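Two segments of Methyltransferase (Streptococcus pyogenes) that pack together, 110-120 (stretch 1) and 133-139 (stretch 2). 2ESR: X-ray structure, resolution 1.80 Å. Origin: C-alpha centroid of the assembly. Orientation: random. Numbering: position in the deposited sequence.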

# COMPACT_ATOMS: atom_id res chain seq x y z
N TYR A 110 22.65 11.11 0.27
CA TYR A 110 23.71 10.56 -0.57
C TYR A 110 23.08 10.35 -1.94
O TYR A 110 23.17 9.27 -2.52
N ALA A 111 22.44 11.40 -2.44
CA ALA A 111 21.72 11.40 -3.71
C ALA A 111 22.27 10.55 -4.85
O ALA A 111 21.67 9.54 -5.20
N LYS A 112 23.39 10.95 -5.43
CA LYS A 112 23.97 10.20 -6.54
C LYS A 112 24.13 8.71 -6.23
O LYS A 112 23.69 7.85 -7.00
N GLU A 113 24.76 8.39 -5.10
CA GLU A 113 24.99 7.00 -4.71
C GLU A 113 23.69 6.22 -4.54
O GLU A 113 23.53 5.12 -5.06
N THR A 114 22.76 6.80 -3.78
CA THR A 114 21.50 6.12 -3.50
C THR A 114 20.57 6.03 -4.71
O THR A 114 19.85 5.04 -4.86
N ILE A 115 20.57 7.05 -5.55
CA ILE A 115 19.71 7.00 -6.73
C ILE A 115 20.13 5.83 -7.61
O ILE A 115 19.29 5.04 -8.05
N VAL A 116 21.42 5.68 -7.85
CA VAL A 116 21.90 4.58 -8.69
C VAL A 116 21.57 3.22 -8.05
O VAL A 116 21.02 2.33 -8.70
N ALA A 117 21.90 3.06 -6.78
CA ALA A 117 21.64 1.80 -6.10
C ALA A 117 20.15 1.47 -6.08
O ALA A 117 19.76 0.32 -6.28
N THR A 118 19.32 2.48 -5.85
CA THR A 118 17.88 2.25 -5.77
C THR A 118 17.27 1.87 -7.11
O THR A 118 16.46 0.95 -7.18
N ILE A 119 17.66 2.56 -8.18
CA ILE A 119 17.13 2.23 -9.50
C ILE A 119 17.59 0.84 -9.92
O ILE A 119 16.84 0.07 -10.52
N GLU A 120 18.84 0.50 -9.60
CA GLU A 120 19.34 -0.83 -9.92
C GLU A 120 18.52 -1.87 -9.17
O GLU A 120 18.16 -2.91 -9.74
N MSE A 133 8.37 6.21 -15.25
CA MSE A 133 9.11 7.45 -15.20
C MSE A 133 9.69 7.47 -13.78
O MSE A 133 8.93 7.41 -12.80
N VAL A 134 11.01 7.49 -13.67
CA VAL A 134 11.68 7.56 -12.37
C VAL A 134 12.19 9.00 -12.28
O VAL A 134 13.14 9.40 -12.98
N VAL A 135 11.53 9.77 -11.43
CA VAL A 135 11.82 11.18 -11.24
C VAL A 135 12.71 11.43 -10.04
O VAL A 135 12.34 11.13 -8.90
N CYS A 136 13.87 12.00 -10.30
CA CYS A 136 14.84 12.29 -9.26
C CYS A 136 15.01 13.78 -9.04
O CYS A 136 15.27 14.52 -9.98
N GLU A 137 14.84 14.22 -7.80
CA GLU A 137 15.03 15.63 -7.49
C GLU A 137 16.27 15.68 -6.61
O GLU A 137 16.35 14.98 -5.60
N THR A 138 17.24 16.49 -7.01
CA THR A 138 18.50 16.60 -6.27
C THR A 138 19.02 18.03 -6.30
O THR A 138 18.40 18.91 -6.89
N ASP A 139 20.17 18.26 -5.66
CA ASP A 139 20.76 19.59 -5.70
C ASP A 139 21.19 19.78 -7.15
O ASP A 139 21.41 18.80 -7.86

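The helix of stretch 1 packs along the strand of stretch 2 and runs nearly antiparallel to it, at 166° between their N-to-C directions, with the axes 10.0 Å apart at closest approach. Contact follows a simple rule of periodicity: every fourth residue of stretch 1, Ala111, Ile115 and Ile119, points toward the strand, and every second residue of the strand, Thr138, Cys136 and Val134, points back. No hydrogen bond crosses between the stretches, so the fit rests on van der Waals packing.

Tyr110, with an m rotamer, is out of reach of the strand; its part is played by the backbone, where its O accepts a hydrogen bond from Thr114 N at 2.8 Å. Ala111 then makes the first contact. Its CB lies 4.1 Å from Thr138 CG2, and the small methyl suits a place where the backbones come close, the CA atoms of Ala111 and Thr138 being 6.6 Å apart. Lys112 starts sideways, but its extended chain leads away, as suits a charged amine, and Glu113 is likewise exposed and out of reach.

Thr114, also m, does not touch the strand. Ile115 provides the central contact: with chi1 m and chi2 t it extends CD1 to 3.6 Å from Thr138 CG2 and 3.8 Å from Cys136 CB. A long, branched aliphatic chain is apt here, since the backbones have moved farther apart, to 7.6 Å between the CA atoms of Ile115 and Cys136. Thr138 adopts p and can serve two needs: its methyl meets the helix, while its OG1 donates to Asp139 O at 2.9 Å, so the hydroxyl is satisfied without a partner from the helix.

Val116 and Ala117 are out of reach of the strand. Thr118 is buried yet does not touch it either; its m rotamer lets OG1 donate to Thr114 O at 2.7 Å, a familiar way for a helical threonine to satisfy its hydroxyl within its own helix. Ile119 repeats the m, t conformation of Ile115 one turn later. Its CD1 packs 3.8 Å from CG1 of Val134, a t rotamer, and reaches a looser 4.4 Å from SG of Cys136, which is m. Cys136 therefore meets both isoleucines, its compact, weakly polar side chain fitting among apolar neighbours. Glu120 is exposed and out of reach of the strand, and its OE1 is hydrogen-bonded elsewhere in the structure.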

# COMPACT_ATOMS: atom_id res chain seq x y z
CB TYR A 110 24.23 9.23 -0.02
CG TYR A 110 24.81 9.35 1.38
CD1 TYR A 110 24.01 9.12 2.50
CD2 TYR A 110 26.13 9.73 1.58
CE1 TYR A 110 24.52 9.27 3.79
CE2 TYR A 110 26.65 9.89 2.86
CZ TYR A 110 25.84 9.65 3.96
OH TYR A 110 26.35 9.81 5.23
CB ALA A 111 21.52 12.84 -4.19
CB LYS A 112 25.33 10.78 -6.94
CG LYS A 112 25.97 10.09 -8.13
CD LYS A 112 27.29 10.75 -8.50
CE LYS A 112 27.94 10.07 -9.69
NZ LYS A 112 28.32 8.67 -9.38
CB GLU A 113 25.73 6.92 -3.38
CG GLU A 113 27.11 7.54 -3.34
CD GLU A 113 28.12 6.77 -4.16
OE1 GLU A 113 27.89 5.58 -4.46
OE2 GLU A 113 29.16 7.37 -4.50
CB THR A 114 20.78 6.81 -2.35
OG1 THR A 114 21.66 6.90 -1.23
CG2 THR A 114 19.55 6.02 -1.95
CB ILE A 115 19.77 8.32 -7.51
CG1 ILE A 115 18.98 9.38 -6.73
CG2 ILE A 115 19.23 8.14 -8.92
CD1 ILE A 115 19.03 10.76 -7.36
CB VAL A 116 23.42 4.70 -8.93
CG1 VAL A 116 23.93 3.48 -9.68
CG2 VAL A 116 23.71 5.96 -9.74
CB ALA A 117 22.18 1.85 -4.68
CB THR A 118 17.15 3.48 -5.18
OG1 THR A 118 17.67 3.73 -3.87
CG2 THR A 118 15.65 3.22 -5.08
CB ILE A 119 17.54 3.30 -10.54
CG1 ILE A 119 16.86 4.63 -10.18
CG2 ILE A 119 17.14 2.86 -11.94
CD1 ILE A 119 17.21 5.79 -11.08
CB GLU A 120 20.81 -0.96 -9.52
CG GLU A 120 21.77 -0.20 -10.41
CD GLU A 120 22.03 -0.89 -11.74
OE1 GLU A 120 22.77 -0.33 -12.57
OE2 GLU A 120 21.49 -2.01 -11.94
CB MSE A 133 8.21 8.66 -15.42
CG MSE A 133 7.86 8.89 -16.87
SE MSE A 133 6.85 10.51 -17.04
CE MSE A 133 5.20 9.90 -16.30
CB VAL A 134 12.85 6.57 -12.25
CG1 VAL A 134 13.51 6.70 -10.88
CG2 VAL A 134 12.33 5.14 -12.42
CB VAL A 135 10.51 11.98 -11.06
CG1 VAL A 135 10.81 13.45 -10.91
CG2 VAL A 135 9.60 11.74 -12.26
CB CYS A 136 16.20 11.70 -9.65
SG CYS A 136 16.15 9.96 -10.11
CB GLU A 137 13.81 16.20 -6.74
CG GLU A 137 13.97 17.67 -6.37
CD GLU A 137 12.68 18.29 -5.86
OE1 GLU A 137 11.96 17.62 -5.10
OE2 GLU A 137 12.40 19.46 -6.21
CB THR A 138 19.59 15.74 -6.93
OG1 THR A 138 19.92 16.31 -8.21
CG2 THR A 138 19.09 14.32 -7.16
CB ASP A 139 21.97 19.68 -4.77
CG ASP A 139 21.60 19.63 -3.30
OD1 ASP A 139 20.42 19.89 -2.96
OD2 ASP A 139 22.49 19.35 -2.47